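PDB 4ZOQ: intracellular serine protease from Bacillus licheniformis, which probably acts as a subtilisin-like serine endopeptidase that cuts lanthipeptide precursors at a specific peptide bond. Local coordinates for residues G203-Y214 with I221-E232; L19-A27 with R241-T249. All coordinates share one frame; numbering follows the deposited sequence.

Contact 1 (G203-Y214 with I221-E232)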
loop_
_atom_site.group_PDB
_atom_site.type_symbol
_atom_site.label_atom_id
_atom_site.label_comp_id
_atom_site.label_asym_id
_atom_site.label_seq_id
_atom_site.Cartn_x
_atom_site.Cartn_y
_atom_site.Cartn_z
ATOM N N GLY B 203 -9.601 3.505 4.056
ATOM C CA GLY B 203 -10.429 2.555 4.782
ATOM C C GLY B 203 -11.252 1.675 3.857
ATOM O O GLY B 203 -11.204 1.813 2.636
ATOM N N SER B 204 -12.030 0.776 4.434
ATOM C CA SER B 204 -12.727 -0.218 3.645
ATOM C C SER B 204 -14.243 -0.139 3.848
ATOM O O SER B 204 -14.691 -0.111 4.985
ATOM C CB SER B 204 -12.228 -1.621 4.011
ATOM O OG SER B 204 -13.054 -2.619 3.404
ATOM N N ASN B 205 -15.023 -0.061 2.766
ATOM C CA ASN B 205 -16.471 -0.111 2.916
ATOM C C ASN B 205 -17.042 -1.459 2.406
ATOM O O ASN B 205 -16.358 -2.263 1.762
ATOM C CB ASN B 205 -17.169 1.082 2.211
ATOM C CG ASN B 205 -16.998 1.087 0.683
ATOM O OD1 ASN B 205 -16.088 1.715 0.148
ATOM N ND2 ASN B 205 -17.872 0.370 -0.022
ATOM N N MET B 206 -18.318 -1.673 2.698
ATOM C CA MET B 206 -19.030 -2.884 2.334
ATOM C C MET B 206 -19.783 -2.686 1.037
ATOM O O MET B 206 -19.883 -1.558 0.544
ATOM C CB MET B 206 -20.031 -3.232 3.427
ATOM C CG MET B 206 -19.419 -3.344 4.758
ATOM S SD MET B 206 -18.397 -4.798 4.896
ATOM C CE MET B 206 -19.678 -6.061 4.840
ATOM N N LYS B 207 -20.372 -3.770 0.534
ATOM C CA LYS B 207 -21.186 -3.707 -0.680
ATOM C C LYS B 207 -22.323 -2.706 -0.488
ATOM O O LYS B 207 -22.646 -1.958 -1.390
ATOM C CB LYS B 207 -21.757 -5.078 -1.019
ATOM C CG LYS B 207 -22.695 -5.101 -2.218
ATOM C CD LYS B 207 -23.341 -6.490 -2.334
ATOM C CE LYS B 207 -22.347 -7.528 -2.790
ATOM N NZ LYS B 207 -23.008 -8.798 -3.113
ATOM N N SER B 208 -22.860 -2.637 0.724
ATOM C CA SER B 208 -23.969 -1.731 1.031
ATOM C C SER B 208 -23.516 -0.295 1.187
ATOM O O SER B 208 -24.342 0.599 1.310
ATOM C CB SER B 208 -24.646 -2.161 2.324
ATOM O OG SER B 208 -23.734 -2.004 3.393
ATOM N N ASN B 209 -22.195 -0.102 1.184
ATOM C CA ASN B 209 -21.527 1.186 1.409
ATOM C C ASN B 209 -21.407 1.556 2.876
ATOM O O ASN B 209 -20.844 2.609 3.182
ATOM C CB ASN B 209 -22.158 2.351 0.643
ATOM C CG ASN B 209 -21.897 2.258 -0.828
ATOM O OD1 ASN B 209 -20.858 1.735 -1.236
ATOM N ND2 ASN B 209 -22.777 2.830 -1.636
ATOM N N ASN B 210 -21.935 0.716 3.767
ATOM C CA ASN B 210 -21.613 0.867 5.181
ATOM C C ASN B 210 -20.115 0.610 5.402
ATOM O O ASN B 210 -19.491 -0.174 4.686
ATOM C CB ASN B 210 -22.398 -0.111 6.049
ATOM C CG ASN B 210 -23.878 0.187 6.089
ATOM O OD1 ASN B 210 -24.313 1.327 5.865
ATOM N ND2 ASN B 210 -24.671 -0.837 6.401
ATOM N N ILE B 211 -19.537 1.230 6.419
ATOM C CA ILE B 211 -18.120 1.008 6.651
ATOM C C ILE B 211 -17.947 -0.449 7.049
ATOM O O ILE B 211 -18.824 -1.018 7.705
ATOM C CB ILE B 211 -17.545 1.945 7.755
ATOM C CG1 ILE B 211 -16.010 2.046 7.633
ATOM C CG2 ILE B 211 -17.982 1.472 9.172
ATOM C CD1 ILE B 211 -15.550 2.906 6.445
ATOM N N SER B 212 -16.841 -1.063 6.631
ATOM C CA SER B 212 -16.498 -2.399 7.113
ATOM C C SER B 212 -16.251 -2.242 8.604
ATOM O O SER B 212 -15.634 -1.263 9.016
ATOM C CB SER B 212 -15.266 -2.964 6.412
ATOM O OG SER B 212 -15.447 -3.085 4.996
ATOM N N PRO B 213 -16.760 -3.172 9.412
ATOM C CA PRO B 213 -16.640 -3.080 10.879
ATOM C C PRO B 213 -15.197 -2.999 11.377
ATOM O O PRO B 213 -14.943 -2.397 12.417
ATOM C CB PRO B 213 -17.303 -4.377 11.376
ATOM C CG PRO B 213 -18.222 -4.811 10.243
ATOM C CD PRO B 213 -17.562 -4.333 8.974
ATOM N N TYR B 214 -14.270 -3.617 10.660
ATOM C CA TYR B 214 -12.873 -3.656 11.080
ATOM C C TYR B 214 -12.141 -2.376 10.696
ATOM O O TYR B 214 -11.043 -2.110 11.150
ATOM C CB TYR B 214 -12.173 -4.857 10.464
ATOM C CG TYR B 214 -12.264 -4.859 8.959
ATOM C CD1 TYR B 214 -11.434 -4.052 8.208
ATOM C CD2 TYR B 214 -13.175 -5.687 8.278
ATOM C CE1 TYR B 214 -11.513 -4.011 6.832
ATOM C CE2 TYR B 214 -13.244 -5.675 6.870
ATOM C CZ TYR B 214 -12.397 -4.818 6.161
ATOM O OH TYR B 214 -12.403 -4.729 4.791
ATOM N N ILE B 221 -8.272 9.371 7.828
ATOM C CA ILE B 221 -8.914 8.657 6.726
ATOM C C ILE B 221 -9.256 9.652 5.619
ATOM O O ILE B 221 -9.906 10.672 5.894
ATOM C CB ILE B 221 -10.209 7.988 7.123
ATOM C CG1 ILE B 221 -10.070 7.125 8.378
ATOM C CG2 ILE B 221 -10.770 7.198 5.921
ATOM C CD1 ILE B 221 -9.223 5.925 8.236
ATOM N N GLU B 222 -8.810 9.389 4.392
ATOM C CA GLU B 222 -9.100 10.296 3.290
ATOM C C GLU B 222 -10.085 9.732 2.310
ATOM O O GLU B 222 -10.880 10.475 1.719
ATOM C CB GLU B 222 -7.843 10.676 2.512
ATOM C CG GLU B 222 -6.986 11.636 3.256
ATOM C CD GLU B 222 -6.052 12.366 2.352
ATOM O OE1 GLU B 222 -6.555 12.947 1.366
ATOM O OE2 GLU B 222 -4.827 12.329 2.605
ATOM N N PHE B 223 -9.993 8.423 2.105
ATOM C CA PHE B 223 -10.873 7.750 1.184
ATOM C C PHE B 223 -11.234 6.378 1.706
ATOM O O PHE B 223 -10.630 5.838 2.619
ATOM C CB PHE B 223 -10.257 7.574 -0.189
ATOM C CG PHE B 223 -9.920 8.839 -0.883
ATOM C CD1 PHE B 223 -10.914 9.620 -1.455
ATOM C CD2 PHE B 223 -8.584 9.222 -1.028
ATOM C CE1 PHE B 223 -10.596 10.769 -2.122
ATOM C CE2 PHE B 223 -8.256 10.369 -1.698
ATOM C CZ PHE B 223 -9.261 11.157 -2.249
ATOM N N THR B 224 -12.201 5.813 1.022
ATOM C CA THR B 224 -12.684 4.496 1.279
ATOM C C THR B 224 -12.768 3.725 -0.046
ATOM O O THR B 224 -12.826 4.329 -1.131
ATOM C CB THR B 224 -14.032 4.666 2.041
ATOM O OG1 THR B 224 -13.842 4.366 3.433
ATOM C CG2 THR B 224 -15.099 3.878 1.487
ATOM N N ALA B 225 -12.693 2.398 0.021
ATOM C CA ALA B 225 -12.928 1.579 -1.167
ATOM C C ALA B 225 -13.541 0.234 -0.744
ATOM O O ALA B 225 -13.411 -0.174 0.415
ATOM C CB ALA B 225 -11.639 1.381 -1.965
ATOM N N PRO B 226 -14.256 -0.428 -1.670
ATOM C CA PRO B 226 -14.918 -1.676 -1.256
ATOM C C PRO B 226 -13.964 -2.850 -0.964
ATOM O O PRO B 226 -13.492 -3.541 -1.867
ATOM C CB PRO B 226 -15.833 -1.991 -2.454
ATOM C CG PRO B 226 -15.290 -1.213 -3.607
ATOM C CD PRO B 226 -14.694 0.021 -3.008
ATOM N N GLY B 227 -13.686 -3.054 0.315
ATOM C CA GLY B 227 -12.867 -4.162 0.769
ATOM C C GLY B 227 -13.663 -5.279 1.453
ATOM O O GLY B 227 -13.068 -6.233 1.941
ATOM N N GLY B 228 -14.983 -5.119 1.603
ATOM C CA GLY B 228 -15.814 -6.232 2.016
ATOM C C GLY B 228 -15.628 -6.686 3.444
ATOM O O GLY B 228 -14.868 -6.087 4.214
ATOM N N TYR B 229 -16.401 -7.697 3.830
ATOM C CA TYR B 229 -16.162 -8.361 5.102
ATOM C C TYR B 229 -16.839 -9.727 5.075
ATOM O O TYR B 229 -17.413 -10.134 4.062
ATOM C CB TYR B 229 -16.617 -7.519 6.295
ATOM C CG TYR B 229 -16.186 -8.091 7.646
ATOM C CD1 TYR B 229 -14.869 -8.509 7.872
ATOM C CD2 TYR B 229 -17.075 -8.137 8.718
ATOM C CE1 TYR B 229 -14.466 -9.001 9.131
ATOM C CE2 TYR B 229 -16.684 -8.592 9.964
ATOM C CZ TYR B 229 -15.381 -9.037 10.165
ATOM O OH TYR B 229 -15.032 -9.500 11.417
ATOM N N LEU B 230 -16.751 -10.436 6.189
ATOM C CA LEU B 230 -17.324 -11.759 6.297
ATOM C C LEU B 230 -18.851 -11.660 6.297
ATOM O O LEU B 230 -19.533 -12.576 5.830
ATOM C CB LEU B 230 -16.832 -12.431 7.582
ATOM C CG LEU B 230 -15.339 -12.755 7.665
ATOM C CD1 LEU B 230 -14.907 -12.921 9.113
ATOM C CD2 LEU B 230 -15.045 -14.018 6.861
ATOM N N GLY B 231 -19.383 -10.519 6.742
ATOM C CA GLY B 231 -20.821 -10.293 6.739
ATOM C C GLY B 231 -21.095 -8.922 7.288
ATOM O O GLY B 231 -20.237 -8.386 7.977
ATOM N N GLU B 232 -22.290 -8.370 7.062
ATOM C CA GLU B 232 -22.589 -7.019 7.563
ATOM C C GLU B 232 -22.651 -6.989 9.065
ATOM O O GLU B 232 -22.302 -5.987 9.695
ATOM C CB GLU B 232 -23.935 -6.520 7.045
ATOM C CG GLU B 232 -23.944 -5.966 5.662
ATOM C CD GLU B 232 -23.411 -4.556 5.568
ATOM O OE1 GLU B 232 -23.508 -3.779 6.555
ATOM O OE2 GLU B 232 -22.968 -4.205 4.459
HETATM O O HOH W 1 -23.077 -5.294 2.076
#
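Gly203 and Thr224 face each other in a parallel bridge that continues through Ser204 with Ala225 and Asn205 with Pro226, the strand axes 43° apart. Gly203 N donates to Phe223 O, Gly203 O accepts from Ala225 N, and Asn205 N returns to Ala225 O at 2.9 Å. Beyond the last bridge the carbonyl of Asn205 receives Gly228 N, and a weak hydrogen bond from Gly227 N. Strand 221-226 is the outermost strand on this side of the mostly parallel subtilase sheet, and past its end both segments leave as loops that remain in touch. There the phenol of Tyr214 reaches back, its OH 2.9 Å from Gly228 O and only slightly tilted from that carbonyl's plane. The same ring turns its edge to the face of Tyr229 in an offset edge-to-face pair, planes at 60°, while Pro213 CG packs obliquely on Tyr229 CD2 at 3.8 Å. The hydroxyl of Tyr229 is hydrogen-bonded to Asp235, outside the two segments. Met206, bent at its second and third torsions, lays SD 3.5 Å from Tyr229 CB. A fold at its second side-chain torsion brings the carboxylate of Glu232 back over the 206-209 turn, where Ser208 OG gives OE2 a 2.6 Å hydrogen bond and Asn210 ND2 meets OE1 at 3.2 Å, nearly straight at 169°. Both donors come from above the carboxylate plane, and a water joins Glu232 OE2 to Ser208 N.

Contact 2 (L19-A27 with R241-T249)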
loop_
_atom_site.group_PDB
_atom_site.type_symbol
_atom_site.label_atom_id
_atom_site.label_comp_id
_atom_site.label_asym_id
_atom_site.label_seq_id
_atom_site.Cartn_x
_atom_site.Cartn_y
_atom_site.Cartn_z
ATOM N N LEU B 19 -17.781 -16.667 -11.074
ATOM C CA LEU B 19 -16.865 -15.937 -10.213
ATOM C C LEU B 19 -17.091 -14.420 -10.293
ATOM O O LEU B 19 -16.595 -13.674 -9.459
ATOM C CB LEU B 19 -15.430 -16.281 -10.561
ATOM C CG LEU B 19 -15.085 -17.751 -10.339
ATOM C CD1 LEU B 19 -13.592 -17.946 -10.523
ATOM C CD2 LEU B 19 -15.552 -18.247 -8.983
ATOM N N LYS B 20 -17.818 -13.963 -11.312
ATOM C CA LYS B 20 -18.131 -12.539 -11.430
ATOM C C LYS B 20 -18.932 -12.045 -10.235
ATOM O O LYS B 20 -18.860 -10.875 -9.874
ATOM C CB LYS B 20 -18.897 -12.259 -12.722
ATOM C CG LYS B 20 -18.064 -12.517 -13.976
ATOM C CD LYS B 20 -18.845 -12.267 -15.267
ATOM C CE LYS B 20 -17.920 -12.443 -16.472
ATOM N NZ LYS B 20 -18.649 -12.446 -17.768
ATOM N N GLU B 21 -19.665 -12.937 -9.586
ATOM C CA GLU B 21 -20.432 -12.530 -8.413
ATOM C C GLU B 21 -19.552 -11.937 -7.292
ATOM O O GLU B 21 -19.992 -11.067 -6.552
ATOM C CB GLU B 21 -21.225 -13.717 -7.867
ATOM C CG GLU B 21 -22.445 -14.022 -8.673
ATOM C CD GLU B 21 -23.360 -12.827 -8.765
ATOM O OE1 GLU B 21 -23.691 -12.239 -7.700
ATOM O OE2 GLU B 21 -23.718 -12.467 -9.907
ATOM N N TYR B 22 -18.331 -12.447 -7.162
ATOM C CA TYR B 22 -17.412 -12.056 -6.093
ATOM C C TYR B 22 -16.560 -10.854 -6.492
ATOM O O TYR B 22 -15.769 -10.336 -5.690
ATOM C CB TYR B 22 -16.501 -13.243 -5.730
ATOM C CG TYR B 22 -17.267 -14.530 -5.455
ATOM C CD1 TYR B 22 -18.100 -14.652 -4.345
ATOM C CD2 TYR B 22 -17.145 -15.618 -6.301
ATOM C CE1 TYR B 22 -18.798 -15.814 -4.104
ATOM C CE2 TYR B 22 -17.823 -16.785 -6.062
ATOM C CZ TYR B 22 -18.655 -16.885 -4.973
ATOM O OH TYR B 22 -19.339 -18.069 -4.758
ATOM N N LEU B 23 -16.741 -10.412 -7.733
ATOM C CA LEU B 23 -16.055 -9.249 -8.256
ATOM C C LEU B 23 -17.009 -8.048 -8.314
ATOM O O LEU B 23 -16.792 -7.106 -9.088
ATOM C CB LEU B 23 -15.479 -9.554 -9.637
ATOM C CG LEU B 23 -14.139 -10.315 -9.666
ATOM C CD1 LEU B 23 -13.914 -10.997 -11.012
ATOM C CD2 LEU B 23 -12.986 -9.379 -9.379
ATOM N N TRP B 24 -18.066 -8.107 -7.495
ATOM C CA TRP B 24 -19.048 -7.026 -7.372
ATOM C C TRP B 24 -18.357 -5.699 -7.131
ATOM O O TRP B 24 -18.775 -4.678 -7.709
ATOM C CB TRP B 24 -20.054 -7.292 -6.239
ATOM C CG TRP B 24 -19.417 -7.446 -4.886
ATOM C CD1 TRP B 24 -19.024 -8.615 -4.282
ATOM C CD2 TRP B 24 -19.076 -6.389 -3.974
ATOM N NE1 TRP B 24 -18.487 -8.345 -3.038
ATOM C CE2 TRP B 24 -18.491 -6.988 -2.835
ATOM C CE3 TRP B 24 -19.213 -4.992 -4.011
ATOM C CZ2 TRP B 24 -18.045 -6.243 -1.744
ATOM C CZ3 TRP B 24 -18.737 -4.247 -2.946
ATOM C CH2 TRP B 24 -18.168 -4.877 -1.815
ATOM N N PHE B 25 -17.299 -5.709 -6.310
ATOM C CA PHE B 25 -16.530 -4.485 -6.033
ATOM C C PHE B 25 -15.882 -3.944 -7.329
ATOM O O PHE B 25 -15.808 -2.731 -7.534
ATOM C CB PHE B 25 -15.460 -4.713 -4.946
ATOM C CG PHE B 25 -14.275 -5.526 -5.412
ATOM C CD1 PHE B 25 -14.306 -6.912 -5.370
ATOM C CD2 PHE B 25 -13.146 -4.899 -5.939
ATOM C CE1 PHE B 25 -13.227 -7.653 -5.836
ATOM C CE2 PHE B 25 -12.070 -5.637 -6.402
ATOM C CZ PHE B 25 -12.114 -7.007 -6.359
ATOM N N ALA B 26 -15.418 -4.836 -8.201
ATOM C CA ALA B 26 -14.733 -4.398 -9.434
ATOM C C ALA B 26 -15.745 -3.844 -10.431
ATOM O O ALA B 26 -15.505 -2.808 -11.056
ATOM C CB ALA B 26 -13.927 -5.537 -10.059
ATOM N N ALA B 27 -16.893 -4.511 -10.539
ATOM C CA ALA B 27 -17.984 -4.029 -11.386
ATOM C C ALA B 27 -18.450 -2.653 -10.906
ATOM O O ALA B 27 -18.752 -1.782 -11.717
ATOM C CB ALA B 27 -19.150 -5.014 -11.406
ATOM N N ARG B 241 -21.618 -14.003 5.015
ATOM C CA ARG B 241 -22.309 -13.836 3.738
ATOM C C ARG B 241 -21.204 -13.696 2.734
ATOM O O ARG B 241 -20.461 -12.709 2.730
ATOM C CB ARG B 241 -23.259 -12.637 3.799
ATOM C CG ARG B 241 -24.084 -12.810 5.063
ATOM C CD ARG B 241 -24.705 -11.583 5.685
ATOM N NE ARG B 241 -25.030 -11.940 7.065
ATOM C CZ ARG B 241 -25.024 -11.101 8.093
ATOM N NH1 ARG B 241 -24.780 -9.820 7.896
ATOM N NH2 ARG B 241 -25.302 -11.536 9.312
ATOM N N VAL B 242 -21.109 -14.690 1.863
ATOM C CA VAL B 242 -19.946 -14.816 1.005
ATOM C C VAL B 242 -19.962 -13.758 -0.067
ATOM O O VAL B 242 -18.922 -13.461 -0.679
ATOM C CB VAL B 242 -19.899 -16.203 0.367
ATOM C CG1 VAL B 242 -19.623 -17.258 1.460
ATOM C CG2 VAL B 242 -21.212 -16.497 -0.330
ATOM N N THR B 243 -21.148 -13.175 -0.265
ATOM C CA THR B 243 -21.321 -12.085 -1.211
ATOM C C THR B 243 -20.826 -10.755 -0.664
ATOM O O THR B 243 -20.735 -9.780 -1.411
ATOM C CB THR B 243 -22.833 -11.906 -1.591
ATOM O OG1 THR B 243 -23.611 -11.640 -0.405
ATOM C CG2 THR B 243 -23.373 -13.152 -2.301
ATOM N N ASP B 244 -20.489 -10.721 0.623
ATOM C CA ASP B 244 -19.914 -9.527 1.239
ATOM C C ASP B 244 -18.408 -9.522 1.178
ATOM O O ASP B 244 -17.796 -8.492 1.450
ATOM C CB ASP B 244 -20.381 -9.371 2.695
ATOM C CG ASP B 244 -21.762 -8.704 2.805
ATOM O OD1 ASP B 244 -22.258 -8.209 1.777
ATOM O OD2 ASP B 244 -22.369 -8.685 3.907
ATOM N N LEU B 245 -17.822 -10.662 0.806
ATOM C CA LEU B 245 -16.368 -10.801 0.614
ATOM C C LEU B 245 -15.949 -10.391 -0.799
ATOM O O LEU B 245 -16.798 -10.270 -1.689
ATOM C CB LEU B 245 -15.948 -12.243 0.902
ATOM C CG LEU B 245 -16.019 -12.738 2.358
ATOM C CD1 LEU B 245 -15.935 -14.283 2.484
ATOM C CD2 LEU B 245 -14.858 -12.081 3.153
ATOM N N VAL B 246 -14.648 -10.211 -1.022
ATOM C CA VAL B 246 -14.183 -9.787 -2.334
ATOM C C VAL B 246 -13.204 -10.802 -2.904
ATOM O O VAL B 246 -12.429 -11.416 -2.160
ATOM C CB VAL B 246 -13.537 -8.360 -2.294
ATOM C CG1 VAL B 246 -14.585 -7.341 -1.868
ATOM C CG2 VAL B 246 -12.290 -8.284 -1.386
ATOM N N LEU B 247 -13.251 -11.008 -4.220
ATOM C CA LEU B 247 -12.302 -11.926 -4.837
ATOM C C LEU B 247 -10.915 -11.277 -4.932
ATOM O O LEU B 247 -10.788 -10.081 -5.185
ATOM C CB LEU B 247 -12.781 -12.381 -6.222
ATOM C CG LEU B 247 -12.171 -13.709 -6.705
ATOM C CD1 LEU B 247 -12.630 -14.830 -5.797
ATOM C CD2 LEU B 247 -12.520 -14.030 -8.146
ATOM N N THR B 248 -9.886 -12.092 -4.748
ATOM C CA THR B 248 -8.490 -11.678 -4.894
ATOM C C THR B 248 -7.730 -12.646 -5.802
ATOM O O THR B 248 -8.027 -13.857 -5.871
ATOM C CB THR B 248 -7.769 -11.657 -3.528
ATOM O OG1 THR B 248 -7.794 -12.979 -2.943
ATOM C CG2 THR B 248 -8.438 -10.703 -2.582
ATOM N N THR B 249 -6.712 -12.131 -6.466
ATOM C CA THR B 249 -5.751 -13.013 -7.103
ATOM C C THR B 249 -4.868 -13.550 -5.996
ATOM O O THR B 249 -4.414 -12.816 -5.117
ATOM C CB THR B 249 -4.929 -12.313 -8.184
ATOM O OG1 THR B 249 -4.470 -11.060 -7.674
ATOM C CG2 THR B 249 -5.775 -12.035 -9.415
#
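Tyr22 and Leu247 come together where a 3-10 turn and the start of helix 24-30, both close to the N-terminus, lie against strand 246-249, one half of a two-stranded antiparallel sheet with strand 269-272 in the subtilase fold. Two hydrogen bonds join the segments. In the first, Leu247 N donates to Tyr22 O at 3.0 Å, from above the carbonyl plane; this ties the last residue of the 3-10 segment, just before Leu23 at the N-cap position, to the strand. In the second, the indole of Trp24 gives its NE1 hydrogen to Leu245 O at 2.9 Å, again from above the carbonyl plane. Thr243 O also lies near NE1, but at an angle too poor for a bond; Lys207, which packs on the indole in a cation-pi contact, has a weak hydrogen bond to that oxygen.

Apolar packing fills the rest. Leu247 CB sits 3.9 Å from Tyr22 CB and 4.2 Å from Leu23 CG, while its CD2 lies 4.4 Å from Leu19 CB. Val246 is shared by two rings: its CG1 meets Trp24 CZ2 at 3.6 Å, and its CB lies by Phe25 CD1, these two side chains crossing at about a right angle. Replacing Trp24 by an alanine would probably leave Leu245 O without this donor, take away one of the two rings that Val246 CG1 packs against and deprive Lys207 of its aromatic partner. Phe25 is also packed on Met93 and Ile96 of helix 86-97. Its CG stands between the backbone N and the carbonyl carbon (chi1 73°), which carries the ring over the strand, with CE1 3.5 Å from Leu247 O.

How the contacts relate
Both contacts are largely buried, with exposed residues at their margins, yet they join different elements. Contact 1 pairs neighbours in sequence at the border of the main, mostly parallel sheet, and its chemistry is richer in polar groups: regular backbone bonds, then hydroxyl, amide and carboxylate groups in the loops beyond, though an aromatic pair, a proline and a methionine pack there too. Contact 2 brings an N-terminal turn and helix onto a strand more than 200 residues away, mostly through aromatic and aliphatic packing with two hydrogen bonds. The two also meet directly. Leu230 O and Arg241 N, like Tyr229 N and Asp244 O, are probably hydrogen-bonded, and Pro226 of contact 1 packs on Trp24 and Phe25 of contact 2.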